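Local coordinates for alkaline serine protease (Pseudoalteromonas sp., PDB 1Y9Z), which probably cleaves peptide bonds in proteins as a cold-adapted serine protease of the subtilisin family, at residues N41-T46 with A91-V96; N62-T67 with T208-E213; C260-T265 with L278-G283; P290-T295 with L322-S327. All coordinates share one frame; numbering follows the deposited sequence.

Interaction 1: N41-T46 with A91-V96; sequences NANNVT and ANIHIV
Thr-46 OG1 and His-94 ND1 share a hydrogen bond of 2.8 Å in the plane of the imidazole ring, and the two side chains cross at about a right angle. The threonine sets OG1 between its own N and carbonyl carbon (chi1 56°), and there it also holds a water that donates to Ile-93 O. On the face opposite Thr-46, Val-45 turns CG2 anti to its backbone N and lays it 3.6 Å from CG1 of Ile-95, with Ile-93 CB farther off; Trp-56 touches both Val-45 and Ile-95. The axes of strands 44-46 and 92-96 run parallel within 24°. Ile-93 N donates to Asn-44 O, Thr-46 N to Ile-93 O and Ile-95 N to Thr-46 O, all at 2.8 to 2.9 Å. Before the ladder begins, a second water joins Asn-43 OD1, Asn-44 N and Ala-91 O, while Asn-43 ND2 is held by Ala-74 O and Tyr-33 OH. This is a border pair of the mainly parallel sheet in the subtilisin-like alpha/beta domain; strand 92-100 goes on to pair with strand 25-30. Because Thr-48 OG1 bonds His-94 NE2, hydroxyls hold the ring at both nitrogens, which probably fixes its rotation.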
loop_
_atom_site.group_PDB
_atom_site.type_symbol
_atom_site.label_atom_id
_atom_site.label_comp_id
_atom_site.label_asym_id
_atom_site.label_seq_id
_atom_site.Cartn_x
_atom_site.Cartn_y
_atom_site.Cartn_z
ATOM N N ASN A 41 -15.078 5.328 -10.528
ATOM C CA ASN A 41 -16.462 5.410 -10.974
ATOM C C ASN A 41 -16.863 4.464 -12.102
ATOM O O ASN A 41 -17.878 3.773 -12.004
ATOM C CB ASN A 41 -16.772 6.846 -11.405
ATOM C CG ASN A 41 -18.228 7.043 -11.763
ATOM O OD1 ASN A 41 -19.090 7.119 -10.889
ATOM N ND2 ASN A 41 -18.514 7.119 -13.057
ATOM N N ALA A 42 -16.062 4.428 -13.161
ATOM C CA ALA A 42 -16.375 3.617 -14.334
ATOM C C ALA A 42 -15.895 2.171 -14.371
ATOM O O ALA A 42 -15.759 1.587 -15.450
ATOM C CB ALA A 42 -15.907 4.346 -15.589
ATOM N N ASN A 43 -15.633 1.581 -13.211
ATOM C CA ASN A 43 -15.221 0.184 -13.181
ATOM C C ASN A 43 -16.478 -0.679 -13.250
ATOM O O ASN A 43 -17.587 -0.190 -13.031
ATOM C CB ASN A 43 -14.469 -0.147 -11.887
ATOM C CG ASN A 43 -12.973 0.037 -12.016
ATOM O OD1 ASN A 43 -12.386 -0.297 -13.044
ATOM N ND2 ASN A 43 -12.341 0.549 -10.965
ATOM N N ASN A 44 -16.303 -1.955 -13.578
ATOM C CA ASN A 44 -17.427 -2.885 -13.627
ATOM C C ASN A 44 -17.583 -3.341 -12.188
ATOM O O ASN A 44 -17.265 -4.478 -11.831
ATOM C CB ASN A 44 -17.104 -4.075 -14.528
ATOM C CG ASN A 44 -16.675 -3.645 -15.908
ATOM O OD1 ASN A 44 -17.183 -2.661 -16.442
ATOM N ND2 ASN A 44 -15.742 -4.382 -16.497
ATOM N N VAL A 45 -18.081 -2.426 -11.367
ATOM C CA VAL A 45 -18.233 -2.672 -9.947
ATOM C C VAL A 45 -19.676 -2.732 -9.471
ATOM O O VAL A 45 -20.518 -1.926 -9.872
ATOM C CB VAL A 45 -17.466 -1.584 -9.145
ATOM C CG1 VAL A 45 -18.024 -0.201 -9.463
ATOM C CG2 VAL A 45 -17.549 -1.874 -7.654
ATOM N N THR A 46 -19.948 -3.711 -8.618
ATOM C CA THR A 46 -21.268 -3.901 -8.035
ATOM C C THR A 46 -21.037 -4.171 -6.557
ATOM O O THR A 46 -19.893 -4.271 -6.116
ATOM C CB THR A 46 -21.999 -5.108 -8.651
ATOM O OG1 THR A 46 -21.191 -6.281 -8.507
ATOM C CG2 THR A 46 -22.287 -4.860 -10.125
ATOM N N ALA A 91 -12.136 -6.176 -15.455
ATOM C CA ALA A 91 -12.403 -7.021 -14.300
ATOM C C ALA A 91 -13.719 -6.686 -13.613
ATOM O O ALA A 91 -14.137 -5.529 -13.576
ATOM C CB ALA A 91 -11.263 -6.901 -13.302
ATOM N N ASN A 92 -14.373 -7.712 -13.079
ATOM C CA ASN A 92 -15.618 -7.523 -12.351
ATOM C C ASN A 92 -15.228 -7.418 -10.890
ATOM O O ASN A 92 -14.473 -8.246 -10.379
ATOM C CB ASN A 92 -16.556 -8.712 -12.547
ATOM C CG ASN A 92 -16.978 -8.881 -13.983
ATOM O OD1 ASN A 92 -17.681 -8.037 -14.539
ATOM N ND2 ASN A 92 -16.540 -9.970 -14.602
ATOM N N ILE A 93 -15.742 -6.391 -10.227
ATOM C CA ILE A 93 -15.445 -6.152 -8.824
ATOM C C ILE A 93 -16.733 -6.116 -8.022
ATOM O O ILE A 93 -17.690 -5.448 -8.411
ATOM C CB ILE A 93 -14.736 -4.796 -8.640
ATOM C CG1 ILE A 93 -13.499 -4.731 -9.537
ATOM C CG2 ILE A 93 -14.358 -4.595 -7.177
ATOM C CD1 ILE A 93 -12.849 -3.363 -9.583
ATOM N N HIS A 94 -16.764 -6.846 -6.910
ATOM C CA HIS A 94 -17.939 -6.844 -6.047
ATOM C C HIS A 94 -17.499 -6.318 -4.691
ATOM O O HIS A 94 -16.466 -6.727 -4.157
ATOM C CB HIS A 94 -18.534 -8.243 -5.890
ATOM C CG HIS A 94 -19.933 -8.232 -5.355
ATOM N ND1 HIS A 94 -21.006 -7.795 -6.101
ATOM C CD2 HIS A 94 -20.428 -8.556 -4.137
ATOM C CE1 HIS A 94 -22.103 -7.849 -5.365
ATOM N NE2 HIS A 94 -21.779 -8.307 -4.169
ATOM N N ILE A 95 -18.286 -5.405 -4.141
ATOM C CA ILE A 95 -17.964 -4.789 -2.868
ATOM C C ILE A 95 -18.883 -5.207 -1.728
ATOM O O ILE A 95 -20.107 -5.172 -1.853
ATOM C CB ILE A 95 -18.027 -3.241 -2.983
ATOM C CG1 ILE A 95 -17.156 -2.757 -4.149
ATOM C CG2 ILE A 95 -17.590 -2.596 -1.674
ATOM C CD1 ILE A 95 -15.687 -3.123 -4.040
ATOM N N VAL A 96 -18.280 -5.628 -0.621
ATOM C CA VAL A 96 -19.033 -5.974 0.577
ATOM C C VAL A 96 -18.412 -5.087 1.651
ATOM O O VAL A 96 -17.248 -5.258 2.023
ATOM C CB VAL A 96 -18.889 -7.459 0.967
ATOM C CG1 VAL A 96 -19.600 -7.715 2.293
ATOM C CG2 VAL A 96 -19.500 -8.343 -0.115
HETATM O O HOH W 1 -13.642 -2.866 -14.088
HETATM O O HOH W 2 -19.252 -6.843 -10.374
#

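Interaction 2: N62-T67 with T208-E213; sequences NNAHGT and TVTVGE
Glu-213 reaches Asn-62 through its carboxylate: Asn-62 N donates to OE1 at 2.8 Å, nearly straight at 172°, from the syn side and somewhat out of the carboxylate plane. One water links OE1 to Asn-62 OD1; another joins OE2 to Asn-63 N and Thr-210 OG1. Beside this polar end, Ala-64 CB sits 3.4 Å from Thr-210 OG1 and 4.0 Å from Val-209 CB. Thr-67 lays CG2 over the backbone of Val-209, 3.7 Å from its CA, and Thr-67 O receives Thr-208 OG1 at 2.8 Å from above the carbonyl plane. The segment 62-67 opens helix 65-74, whose His-65 touches the bound phenylmethanesulfonic acid and Ser-369 and bonds Asp-30, an arrangement consistent with the Asp-His-Ser triad of subtilases. An alanine in place of Glu-213 would probably leave Asn-62 N without its acceptor and both bridging waters without their carboxylate mate. The glutamate is presented by a type II turn, closed by Glu-213 N to Thr-210 O, with Gly-212 at its third position. Farther out, Asp-34 ties the two sides together, its N bonded by Thr-67 OG1 and its OD1 by Val-211 N. Asn-62 ND2 turns elsewhere, to Glu-101.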
loop_
_atom_site.group_PDB
_atom_site.type_symbol
_atom_site.label_atom_id
_atom_site.label_comp_id
_atom_site.label_asym_id
_atom_site.label_seq_id
_atom_site.Cartn_x
_atom_site.Cartn_y
_atom_site.Cartn_z
ATOM N N ASN A 62 -13.791 9.597 6.731
ATOM C CA ASN A 62 -12.642 8.959 7.366
ATOM C C ASN A 62 -12.792 7.444 7.420
ATOM O O ASN A 62 -12.566 6.815 8.455
ATOM C CB ASN A 62 -12.478 9.526 8.777
ATOM C CG ASN A 62 -12.609 11.039 8.804
ATOM O OD1 ASN A 62 -11.829 11.751 8.174
ATOM N ND2 ASN A 62 -13.609 11.537 9.526
ATOM N N ASN A 63 -13.166 6.866 6.285
ATOM C CA ASN A 63 -13.369 5.426 6.167
ATOM C C ASN A 63 -12.926 5.046 4.755
ATOM O O ASN A 63 -13.603 4.292 4.063
ATOM C CB ASN A 63 -14.857 5.121 6.379
ATOM C CG ASN A 63 -15.138 3.645 6.558
ATOM O OD1 ASN A 63 -14.360 2.926 7.179
ATOM N ND2 ASN A 63 -16.272 3.193 6.037
ATOM N N ALA A 64 -11.768 5.569 4.359
ATOM C CA ALA A 64 -11.218 5.376 3.017
ATOM C C ALA A 64 -10.387 4.126 2.745
ATOM O O ALA A 64 -9.935 3.919 1.617
ATOM C CB ALA A 64 -10.397 6.605 2.642
ATOM N N HIS A 65 -10.192 3.287 3.754
ATOM C CA HIS A 65 -9.372 2.090 3.592
ATOM C C HIS A 65 -9.738 1.227 2.384
ATOM O O HIS A 65 -8.870 0.883 1.574
ATOM C CB HIS A 65 -9.426 1.259 4.879
ATOM C CG HIS A 65 -8.415 0.156 4.935
ATOM N ND1 HIS A 65 -8.688 -1.126 4.511
ATOM C CD2 HIS A 65 -7.132 0.146 5.367
ATOM C CE1 HIS A 65 -7.617 -1.880 4.682
ATOM N NE2 HIS A 65 -6.658 -1.132 5.200
ATOM N N GLY A 66 -11.019 0.891 2.259
ATOM C CA GLY A 66 -11.470 0.064 1.153
ATOM C C GLY A 66 -11.262 0.696 -0.207
ATOM O O GLY A 66 -11.071 -0.003 -1.204
ATOM N N THR A 67 -11.309 2.022 -0.250
ATOM C CA THR A 67 -11.122 2.749 -1.496
ATOM C C THR A 67 -9.650 2.704 -1.907
ATOM O O THR A 67 -9.331 2.619 -3.093
ATOM C CB THR A 67 -11.613 4.206 -1.339
ATOM O OG1 THR A 67 -13.034 4.200 -1.138
ATOM C CG2 THR A 67 -11.287 5.031 -2.576
ATOM N N THR A 208 -5.928 5.541 -4.528
ATOM C CA THR A 208 -7.133 6.347 -4.411
ATOM C C THR A 208 -7.676 6.335 -2.984
ATOM O O THR A 208 -7.570 5.334 -2.276
ATOM C CB THR A 208 -8.239 5.780 -5.312
ATOM O OG1 THR A 208 -8.358 4.372 -5.067
ATOM C CG2 THR A 208 -7.913 5.996 -6.781
ATOM N N VAL A 209 -8.235 7.461 -2.557
ATOM C CA VAL A 209 -8.879 7.541 -1.250
ATOM C C VAL A 209 -10.155 8.345 -1.454
ATOM O O VAL A 209 -10.318 9.005 -2.482
ATOM C CB VAL A 209 -8.006 8.235 -0.172
ATOM C CG1 VAL A 209 -6.759 7.403 0.106
ATOM C CG2 VAL A 209 -7.650 9.646 -0.601
ATOM N N THR A 210 -11.068 8.272 -0.493
ATOM C CA THR A 210 -12.318 9.013 -0.577
ATOM C C THR A 210 -11.999 10.453 -0.967
ATOM O O THR A 210 -11.110 11.081 -0.388
ATOM C CB THR A 210 -13.045 8.979 0.770
ATOM O OG1 THR A 210 -13.269 7.612 1.137
ATOM C CG2 THR A 210 -14.381 9.708 0.685
ATOM N N VAL A 211 -12.727 10.966 -1.955
ATOM C CA VAL A 211 -12.501 12.314 -2.461
ATOM C C VAL A 211 -12.309 13.368 -1.377
ATOM O O VAL A 211 -13.136 13.515 -0.474
ATOM C CB VAL A 211 -13.653 12.745 -3.399
ATOM C CG1 VAL A 211 -13.485 14.204 -3.811
ATOM C CG2 VAL A 211 -13.664 11.854 -4.640
ATOM N N GLY A 212 -11.194 14.087 -1.480
ATOM C CA GLY A 212 -10.880 15.148 -0.541
ATOM C C GLY A 212 -10.204 14.762 0.762
ATOM O O GLY A 212 -9.793 15.642 1.516
ATOM N N GLU A 213 -10.066 13.468 1.035
ATOM C CA GLU A 213 -9.453 13.037 2.289
ATOM C C GLU A 213 -7.975 12.688 2.183
ATOM O O GLU A 213 -7.339 12.356 3.185
ATOM C CB GLU A 213 -10.221 11.839 2.857
ATOM C CG GLU A 213 -11.669 12.161 3.192
ATOM C CD GLU A 213 -12.375 11.049 3.946
ATOM O OE1 GLU A 213 -13.468 11.316 4.484
ATOM O OE2 GLU A 213 -11.849 9.914 3.997
HETATM O O HOH W 3 -13.008 13.690 6.302
HETATM O O HOH W 4 -13.892 8.018 3.766
#

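Interaction 3: C260-T265 with L278-G283; sequences CTVNGT and LVERVG
Two parallel strands of the inserted beta-barrel domain, 252-263 and 275-280, separate here at their C-terminal ends, and Cys-260 and Leu-278 make the last direct backbone bond between them within these segments. Cys-260 N donates to Leu-278 O at 2.8 Å, with the nitrogen almost in line with the carbonyl (C=O...N 176°). One step on, the direct link gives way to water: a single molecule donates to Cys-260 O and accepts from Glu-280 N, each at 2.9 Å. Beyond it the contact passes to side chains, chiefly Val-262. This valine keeps CG1 anti to its N (chi1 178°) and brings it 3.9 Å from CG2 of Val-282, the two side chains crossing at a slant. Its other methyl, CG2, lies 4.1 Å from Glu-280 CB and 3.9 Å from Glu-280 O, and touches Val-279 CG2 more loosely; here valine and glutamate cross at about a right angle. Val-279 CG2 also lies 4.2 Å from Cys-260 CB. The short axes stay within 16° of parallel but approach no closer than 6.2 Å, so here the contact is made by the valines and not by a backbone ladder. Strand 252-263 then turns back into the hairpin strand 266-268, whose Phe-267 lies against Cys-260, Val-279 and Val-282, and just after it Cys-269 forms a disulfide with Cys-260 SG. OE1 of Glu-280 lies near Val-262 CB, while OE2 forms a salt bridge with Arg-338. On the far side of strand 275-280, Val-279 and Arg-281 share backbone hydrogen bonds with strand 305-309.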
loop_
_atom_site.group_PDB
_atom_site.type_symbol
_atom_site.label_atom_id
_atom_site.label_comp_id
_atom_site.label_asym_id
_atom_site.label_seq_id
_atom_site.Cartn_x
_atom_site.Cartn_y
_atom_site.Cartn_z
ATOM N N CYS A 260 22.428 19.032 4.215
ATOM C CA CYS A 260 23.027 18.987 5.536
ATOM C C CYS A 260 23.833 17.695 5.581
ATOM O O CYS A 260 23.271 16.612 5.743
ATOM C CB CYS A 260 21.949 18.958 6.618
ATOM S SG CYS A 260 22.627 19.009 8.305
ATOM N N THR A 261 25.147 17.814 5.420
ATOM C CA THR A 261 26.024 16.650 5.427
ATOM C C THR A 261 25.957 15.888 6.745
ATOM O O THR A 261 25.974 16.484 7.821
ATOM C CB THR A 261 27.487 17.058 5.160
ATOM O OG1 THR A 261 27.583 17.675 3.870
ATOM C CG2 THR A 261 28.399 15.839 5.200
ATOM N N VAL A 262 25.876 14.566 6.647
ATOM C CA VAL A 262 25.813 13.713 7.824
ATOM C C VAL A 262 27.176 13.081 8.079
ATOM O O VAL A 262 27.721 12.387 7.219
ATOM C CB VAL A 262 24.767 12.591 7.648
ATOM C CG1 VAL A 262 24.751 11.694 8.878
ATOM C CG2 VAL A 262 23.392 13.197 7.415
ATOM N N ASN A 263 27.724 13.336 9.260
ATOM C CA ASN A 263 29.022 12.794 9.642
ATOM C C ASN A 263 28.863 12.015 10.940
ATOM O O ASN A 263 28.828 12.599 12.023
ATOM C CB ASN A 263 30.029 13.929 9.832
ATOM C CG ASN A 263 30.240 14.740 8.569
ATOM O OD1 ASN A 263 30.702 14.219 7.552
ATOM N ND2 ASN A 263 29.900 16.022 8.625
ATOM N N GLY A 264 28.764 10.695 10.824
ATOM C CA GLY A 264 28.591 9.866 12.001
ATOM C C GLY A 264 27.174 10.003 12.518
ATOM O O GLY A 264 26.246 9.405 11.974
ATOM N N THR A 265 27.004 10.798 13.570
ATOM C CA THR A 265 25.689 11.027 14.156
ATOM C C THR A 265 25.424 12.527 14.232
ATOM O O THR A 265 24.360 12.962 14.673
ATOM C CB THR A 265 25.595 10.441 15.577
ATOM O OG1 THR A 265 26.539 11.101 16.430
ATOM C CG2 THR A 265 25.894 8.949 15.557
ATOM N N LEU A 278 18.160 19.420 2.114
ATOM C CA LEU A 278 18.211 18.006 1.759
ATOM C C LEU A 278 19.032 17.324 2.846
ATOM O O LEU A 278 20.101 17.808 3.219
ATOM C CB LEU A 278 18.899 17.824 0.404
ATOM C CG LEU A 278 19.057 16.398 -0.132
ATOM C CD1 LEU A 278 17.690 15.819 -0.474
ATOM C CD2 LEU A 278 19.944 16.417 -1.366
ATOM N N VAL A 279 18.536 16.208 3.368
ATOM C CA VAL A 279 19.258 15.503 4.417
ATOM C C VAL A 279 19.010 14.001 4.397
ATOM O O VAL A 279 17.885 13.541 4.185
ATOM C CB VAL A 279 18.884 16.053 5.814
ATOM C CG1 VAL A 279 17.398 15.859 6.077
ATOM C CG2 VAL A 279 19.716 15.363 6.886
ATOM N N GLU A 280 20.077 13.239 4.609
ATOM C CA GLU A 280 19.975 11.791 4.635
ATOM C C GLU A 280 19.353 11.390 5.963
ATOM O O GLU A 280 19.661 11.969 7.006
ATOM C CB GLU A 280 21.361 11.156 4.500
ATOM C CG GLU A 280 21.349 9.635 4.488
ATOM C CD GLU A 280 22.745 9.047 4.463
ATOM O OE1 GLU A 280 23.506 9.295 5.418
ATOM O OE2 GLU A 280 23.079 8.340 3.489
ATOM N N ARG A 281 18.465 10.405 5.921
ATOM C CA ARG A 281 17.808 9.925 7.127
ATOM C C ARG A 281 18.809 9.220 8.042
ATOM O O ARG A 281 19.589 8.382 7.592
ATOM C CB ARG A 281 16.678 8.958 6.756
ATOM C CG ARG A 281 16.031 8.264 7.947
ATOM C CD ARG A 281 14.882 7.363 7.512
ATOM N NE ARG A 281 13.782 8.137 6.941
ATOM C CZ ARG A 281 13.347 8.026 5.690
ATOM N NH1 ARG A 281 13.908 7.165 4.851
ATOM N NH2 ARG A 281 12.348 8.791 5.272
ATOM N N VAL A 282 18.792 9.581 9.321
ATOM C CA VAL A 282 19.675 8.963 10.304
ATOM C C VAL A 282 18.816 8.028 11.142
ATOM O O VAL A 282 17.933 8.474 11.876
ATOM C CB VAL A 282 20.334 10.011 11.227
ATOM C CG1 VAL A 282 21.164 9.312 12.298
ATOM C CG2 VAL A 282 21.212 10.941 10.410
ATOM N N GLY A 283 19.075 6.731 11.025
ATOM C CA GLY A 283 18.296 5.753 11.760
ATOM C C GLY A 283 17.100 5.330 10.931
ATOM O O GLY A 283 16.932 5.789 9.801
HETATM O O HOH W 5 22.752 14.318 4.048
#

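Interaction 4: P290-T295 with L322-S327; sequences PEINST and LVDANS
Leu-322 and Ile-292 bury the most surface here, and CD1 of the leucine is their meeting point. Leu-322 holds CG anti to the backbone N (chi1 173°), and chi2 of 58° then places CD1 3.7 Å from Ile-292 CA and 4.0 Å from Ile-292 CD1, the side chains crossing at about a right angle. The same methyl meets Glu-291 CG at 4.0 Å and, tip to tip, Thr-295 OG1 at 3.9 Å, so it rests on the first turn of helix 291-300. Ile-292 spans the next two residues: CB lies 3.3 Å from Val-323 O, and CD1 3.7 Å from Asp-324 OD2. An alanine at Ile-292 would probably open a gap beside Leu-322 CD1 and leave Asp-324 OD2 without its apolar neighbour. Polar contact is indirect, one water accepting from both Ile-292 N and Val-323 N. Thr-295 OG1 donates to Glu-291 O at 2.7 Å, which fixes its rotation, while the Glu-291 carboxylate turns off to Arg-281. Asp-324 is held by Arg-236 and by the backbone N of Ile-329 and Asp-328. In the inserted beta-barrel domain, helix 291-300 thus covers the end of strand 321-323, which pairs in parallel with strand 232-240, and Thr-295 also touches strand 305-309.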
loop_
_atom_site.group_PDB
_atom_site.type_symbol
_atom_site.label_atom_id
_atom_site.label_comp_id
_atom_site.label_asym_id
_atom_site.label_seq_id
_atom_site.Cartn_x
_atom_site.Cartn_y
_atom_site.Cartn_z
ATOM N N PRO A 290 12.830 7.720 14.717
ATOM C CA PRO A 290 13.912 8.688 14.503
ATOM C C PRO A 290 13.780 9.727 13.389
ATOM O O PRO A 290 14.676 10.552 13.219
ATOM C CB PRO A 290 15.114 7.786 14.273
ATOM C CG PRO A 290 14.514 6.698 13.446
ATOM C CD PRO A 290 13.211 6.400 14.176
ATOM N N GLU A 291 12.688 9.699 12.634
ATOM C CA GLU A 291 12.521 10.651 11.538
ATOM C C GLU A 291 12.781 12.098 11.965
ATOM O O GLU A 291 13.351 12.885 11.207
ATOM C CB GLU A 291 11.113 10.537 10.944
ATOM C CG GLU A 291 10.970 11.168 9.562
ATOM C CD GLU A 291 11.769 10.434 8.493
ATOM O OE1 GLU A 291 11.751 10.865 7.320
ATOM O OE2 GLU A 291 12.418 9.419 8.823
ATOM N N ILE A 292 12.375 12.435 13.185
ATOM C CA ILE A 292 12.540 13.787 13.714
ATOM C C ILE A 292 13.990 14.270 13.820
ATOM O O ILE A 292 14.252 15.472 13.773
ATOM C CB ILE A 292 11.874 13.910 15.109
ATOM C CG1 ILE A 292 11.917 15.363 15.592
ATOM C CG2 ILE A 292 12.578 13.001 16.106
ATOM C CD1 ILE A 292 11.125 16.324 14.723
ATOM N N ASN A 293 14.933 13.347 13.956
ATOM C CA ASN A 293 16.334 13.737 14.086
ATOM C C ASN A 293 16.901 14.469 12.872
ATOM O O ASN A 293 17.361 15.605 12.995
ATOM C CB ASN A 293 17.185 12.512 14.422
ATOM C CG ASN A 293 16.818 11.914 15.764
ATOM O OD1 ASN A 293 16.745 12.624 16.768
ATOM N ND2 ASN A 293 16.582 10.610 15.790
ATOM N N SER A 294 16.873 13.830 11.705
ATOM C CA SER A 294 17.383 14.469 10.494
ATOM C C SER A 294 16.511 15.663 10.127
ATOM O O SER A 294 17.008 16.702 9.690
ATOM C CB SER A 294 17.404 13.479 9.324
ATOM O OG SER A 294 18.417 12.500 9.487
ATOM N N THR A 295 15.204 15.510 10.311
ATOM C CA THR A 295 14.255 16.567 9.991
ATOM C C THR A 295 14.509 17.827 10.814
ATOM O O THR A 295 14.572 18.928 10.267
ATOM C CB THR A 295 12.807 16.098 10.233
ATOM O OG1 THR A 295 12.570 14.891 9.497
ATOM C CG2 THR A 295 11.813 17.161 9.777
ATOM N N LEU A 322 6.469 10.959 11.639
ATOM C CA LEU A 322 7.345 12.047 12.047
ATOM C C LEU A 322 6.836 12.467 13.416
ATOM O O LEU A 322 5.962 13.330 13.529
ATOM C CB LEU A 322 7.263 13.225 11.070
ATOM C CG LEU A 322 8.018 14.494 11.496
ATOM C CD1 LEU A 322 9.492 14.187 11.723
ATOM C CD2 LEU A 322 7.855 15.565 10.428
ATOM N N VAL A 323 7.357 11.820 14.453
ATOM C CA VAL A 323 6.959 12.123 15.820
ATOM C C VAL A 323 7.653 13.417 16.231
ATOM O O VAL A 323 8.864 13.446 16.441
ATOM C CB VAL A 323 7.354 10.978 16.775
ATOM C CG1 VAL A 323 6.858 11.274 18.179
ATOM C CG2 VAL A 323 6.765 9.669 16.275
ATOM N N ASP A 324 6.866 14.482 16.333
ATOM C CA ASP A 324 7.365 15.811 16.676
ATOM C C ASP A 324 6.893 16.217 18.073
ATOM O O ASP A 324 5.912 16.948 18.222
ATOM C CB ASP A 324 6.854 16.802 15.627
ATOM C CG ASP A 324 7.611 18.112 15.627
ATOM O OD1 ASP A 324 7.266 18.978 14.797
ATOM O OD2 ASP A 324 8.545 18.283 16.436
ATOM N N ALA A 325 7.605 15.744 19.091
ATOM C CA ALA A 325 7.267 16.019 20.483
ATOM C C ALA A 325 7.090 17.496 20.831
ATOM O O ALA A 325 6.143 17.862 21.525
ATOM C CB ALA A 325 8.316 15.398 21.400
ATOM N N ASN A 326 8.001 18.340 20.356
ATOM C CA ASN A 326 7.932 19.768 20.651
ATOM C C ASN A 326 7.296 20.595 19.538
ATOM O O ASN A 326 7.332 21.826 19.576
ATOM C CB ASN A 326 9.333 20.305 20.952
ATOM C CG ASN A 326 9.993 19.590 22.115
ATOM O OD1 ASN A 326 9.448 19.542 23.218
ATOM N ND2 ASN A 326 11.173 19.032 21.873
ATOM N N SER A 327 6.711 19.919 18.554
ATOM C CA SER A 327 6.064 20.597 17.433
ATOM C C SER A 327 7.020 21.603 16.798
ATOM O O SER A 327 6.656 22.755 16.553
ATOM C CB SER A 327 4.802 21.318 17.913
ATOM O OG SER A 327 3.899 20.419 18.531
HETATM O O HOH W 6 10.082 10.945 14.359
#

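Overall arrangement
Interactions 1 and 2 belong to the catalytic alpha/beta domain and interactions 3 and 4 to the inserted barrel, on the other side of the chain's centre from interaction 1. Interactions 1 and 2 alternate along the chain and come within about 6 Å by nearest atoms: strand 44-47, helix 65-74 and strand 92-100 follow one another. Interaction 1 is a partly buried backbone ladder, whereas interaction 2 is a buried contact joined by carboxylate, hydroxyl and waters. Interaction 3 mixes one backbone bond and a water with valine packing; interaction 4, more buried, is apolar apart from a water link. The two touch through a 2.7 Å salt bridge, Arg-281 NE to Glu-291 OE2, and share one sheet.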